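Local coordinates for protein pyruvate kinase (Pseudomonas aeruginosa, PDB 6QXL) that probably catalyses the last step of glycolysis, passing a phosphoryl group from phosphoenolpyruvate to ADP to give pyruvate and ATP, at residues G122-L127 against R131-V136. Sequence-based numbering, arbitrary orientation.
Sequences GDELLL and RVVMVV
Leu125 and Met134 face each other as an antiparallel hydrogen-bonded pair, joined by Leu125 N to Met134 O at 2.7 Å and by Met134 N to Leu125 O at 2.9 Å. Leu127 and Val132 repeat this two-bond pairing, with a nearly straight bond from Leu127 N to Val132 O (177° at the hydrogen). At the other end Val136 N donates to Asp123 O, and Gly122 N reaches Val136 O at 2.9 Å. CA-H...O contacts fill the intervals, among them Glu124 CA to Met134 O at 3.2 Å.

The side chains of Leu125, Leu127, Val132 and Met134 share one face. There the thioether chain of Met134, extended beyond CG (chi2 -162°), rises off the sheet and brings its CE 3.9 Å from Leu127 CD1, at an angle to the leucine side chain. Leu125 leans the other way, its CD1 meeting Val136 CG2 at 4.0 Å. Leu126 and Val133 stand next to each other on the reverse face, CG of Leu126 4.1 Å from CG2 of Val133. Glu124 extends on this face too; its OE2 passes 4.0 Å from Val133 CG1 and forms a salt bridge with Arg163, while Asp123 OD2 pairs with Arg162 and also accepts from Gly120 N.

Next to the turn, Leu127 is matched by two residues, Arg131 and Val132, as in a classic beta bulge. Strands 159-162 and 143-148 flank the hairpin within a mixed sheet, and Phe92, Phe94 and Leu154 pack against its Leu125-Met134 face. The contact thus belongs to the B domain, the beta-rich lid inserted between barrel strands 64-68 and 190-193, which in pyruvate kinases closes over the active-site cleft: backbone bonds fix the register, one face is committed to an apolar core, and the carboxylates near the hairpin's open end are probably kept ionised by their arginine partners.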
loop_
_atom_site.group_PDB
_atom_site.type_symbol
_atom_site.label_atom_id
_atom_site.label_comp_id
_atom_site.label_asym_id
_atom_site.label_seq_id
_atom_site.Cartn_x
_atom_site.Cartn_y
_atom_site.Cartn_z
ATOM N N GLY A 122 32.203 -38.224 -4.541
ATOM C CA GLY A 122 30.953 -37.579 -4.946
ATOM C C GLY A 122 31.042 -36.083 -5.143
ATOM O O GLY A 122 30.279 -35.542 -5.897
ATOM N N ASP A 123 31.982 -35.420 -4.470
ATOM C CA ASP A 123 32.146 -33.964 -4.610
ATOM C C ASP A 123 32.394 -33.580 -6.070
ATOM O O ASP A 123 33.087 -34.318 -6.789
ATOM C CB ASP A 123 33.291 -33.455 -3.748
ATOM C CG ASP A 123 32.980 -33.519 -2.233
ATOM O OD1 ASP A 123 31.890 -33.981 -1.834
ATOM O OD2 ASP A 123 33.840 -33.159 -1.399
ATOM N N GLU A 124 31.807 -32.485 -6.527
ATOM C CA GLU A 124 32.078 -31.956 -7.858
ATOM C C GLU A 124 33.033 -30.784 -7.746
ATOM O O GLU A 124 32.819 -29.900 -6.928
ATOM C CB GLU A 124 30.782 -31.524 -8.589
ATOM C CG GLU A 124 29.794 -32.674 -8.741
ATOM C CD GLU A 124 28.673 -32.527 -9.728
ATOM O OE1 GLU A 124 27.732 -33.336 -9.631
ATOM O OE2 GLU A 124 28.675 -31.610 -10.578
ATOM N N LEU A 125 34.087 -30.795 -8.558
ATOM C CA LEU A 125 35.097 -29.743 -8.559
ATOM C C LEU A 125 34.980 -28.961 -9.851
ATOM O O LEU A 125 34.799 -29.537 -10.917
ATOM C CB LEU A 125 36.491 -30.342 -8.444
ATOM C CG LEU A 125 36.766 -31.170 -7.191
ATOM C CD1 LEU A 125 38.126 -31.930 -7.410
ATOM C CD2 LEU A 125 36.670 -30.300 -5.932
ATOM N N LEU A 126 35.079 -27.643 -9.748
ATOM C CA LEU A 126 34.944 -26.747 -10.879
ATOM C C LEU A 126 36.248 -25.986 -11.068
ATOM O O LEU A 126 36.772 -25.388 -10.135
ATOM C CB LEU A 126 33.793 -25.787 -10.642
ATOM C CG LEU A 126 32.385 -26.392 -10.855
ATOM C CD1 LEU A 126 31.833 -27.183 -9.698
ATOM C CD2 LEU A 126 31.343 -25.399 -11.186
ATOM N N LEU A 127 36.774 -26.054 -12.280
ATOM C CA LEU A 127 38.049 -25.436 -12.613
ATOM C C LEU A 127 37.839 -24.365 -13.675
ATOM O O LEU A 127 36.933 -24.486 -14.512
ATOM C CB LEU A 127 39.039 -26.462 -13.142
ATOM C CG LEU A 127 39.523 -27.473 -12.098
ATOM C CD1 LEU A 127 38.750 -28.757 -12.249
ATOM C CD2 LEU A 127 41.058 -27.666 -12.154
ATOM N N ARG A 131 34.445 -23.755 -16.164
ATOM C CA ARG A 131 34.594 -24.226 -17.556
ATOM C C ARG A 131 34.772 -25.739 -17.665
ATOM O O ARG A 131 34.266 -26.346 -18.585
ATOM C CB ARG A 131 35.758 -23.489 -18.245
ATOM C CG ARG A 131 35.306 -22.162 -18.789
ATOM C CD ARG A 131 36.384 -21.060 -18.862
ATOM N NE ARG A 131 35.780 -19.790 -19.277
ATOM C CZ ARG A 131 35.824 -18.609 -18.611
ATOM N NH1 ARG A 131 36.429 -18.508 -17.409
ATOM N NH2 ARG A 131 35.157 -17.586 -19.123
ATOM N N VAL A 132 35.524 -26.301 -16.721
ATOM C CA VAL A 132 35.752 -27.737 -16.618
ATOM C C VAL A 132 35.161 -28.210 -15.300
ATOM O O VAL A 132 35.266 -27.531 -14.294
ATOM C CB VAL A 132 37.262 -28.043 -16.678
ATOM C CG1 VAL A 132 37.546 -29.506 -16.341
ATOM C CG2 VAL A 132 37.798 -27.727 -18.072
ATOM N N VAL A 133 34.521 -29.370 -15.323
ATOM C CA VAL A 133 33.880 -29.919 -14.130
ATOM C C VAL A 133 34.280 -31.382 -13.971
ATOM O O VAL A 133 34.276 -32.144 -14.946
ATOM C CB VAL A 133 32.338 -29.828 -14.199
ATOM C CG1 VAL A 133 31.698 -30.405 -12.932
ATOM C CG2 VAL A 133 31.900 -28.390 -14.418
ATOM N N MET A 134 34.614 -31.763 -12.740
ATOM C CA MET A 134 34.982 -33.131 -12.424
ATOM C C MET A 134 34.269 -33.605 -11.181
ATOM O O MET A 134 33.839 -32.791 -10.350
ATOM C CB MET A 134 36.484 -33.223 -12.194
ATOM C CG MET A 134 37.288 -32.547 -13.282
ATOM S SD MET A 134 38.952 -33.166 -13.194
ATOM C CE MET A 134 39.805 -31.979 -14.251
ATOM N N VAL A 135 34.147 -34.924 -11.063
ATOM C CA VAL A 135 33.604 -35.541 -9.864
ATOM C C VAL A 135 34.682 -36.434 -9.233
ATOM O O VAL A 135 35.406 -37.132 -9.941
ATOM C CB VAL A 135 32.307 -36.323 -10.164
ATOM C CG1 VAL A 135 32.547 -37.429 -11.198
ATOM C CG2 VAL A 135 31.706 -36.889 -8.867
ATOM N N VAL A 136 34.761 -36.405 -7.904
ATOM C CA VAL A 136 35.753 -37.180 -7.174
ATOM C C VAL A 136 35.278 -38.633 -7.080
ATOM O O VAL A 136 34.207 -38.913 -6.536
ATOM C CB VAL A 136 35.967 -36.608 -5.757
ATOM C CG1 VAL A 136 36.940 -37.465 -4.946
ATOM C CG2 VAL A 136 36.468 -35.176 -5.831
#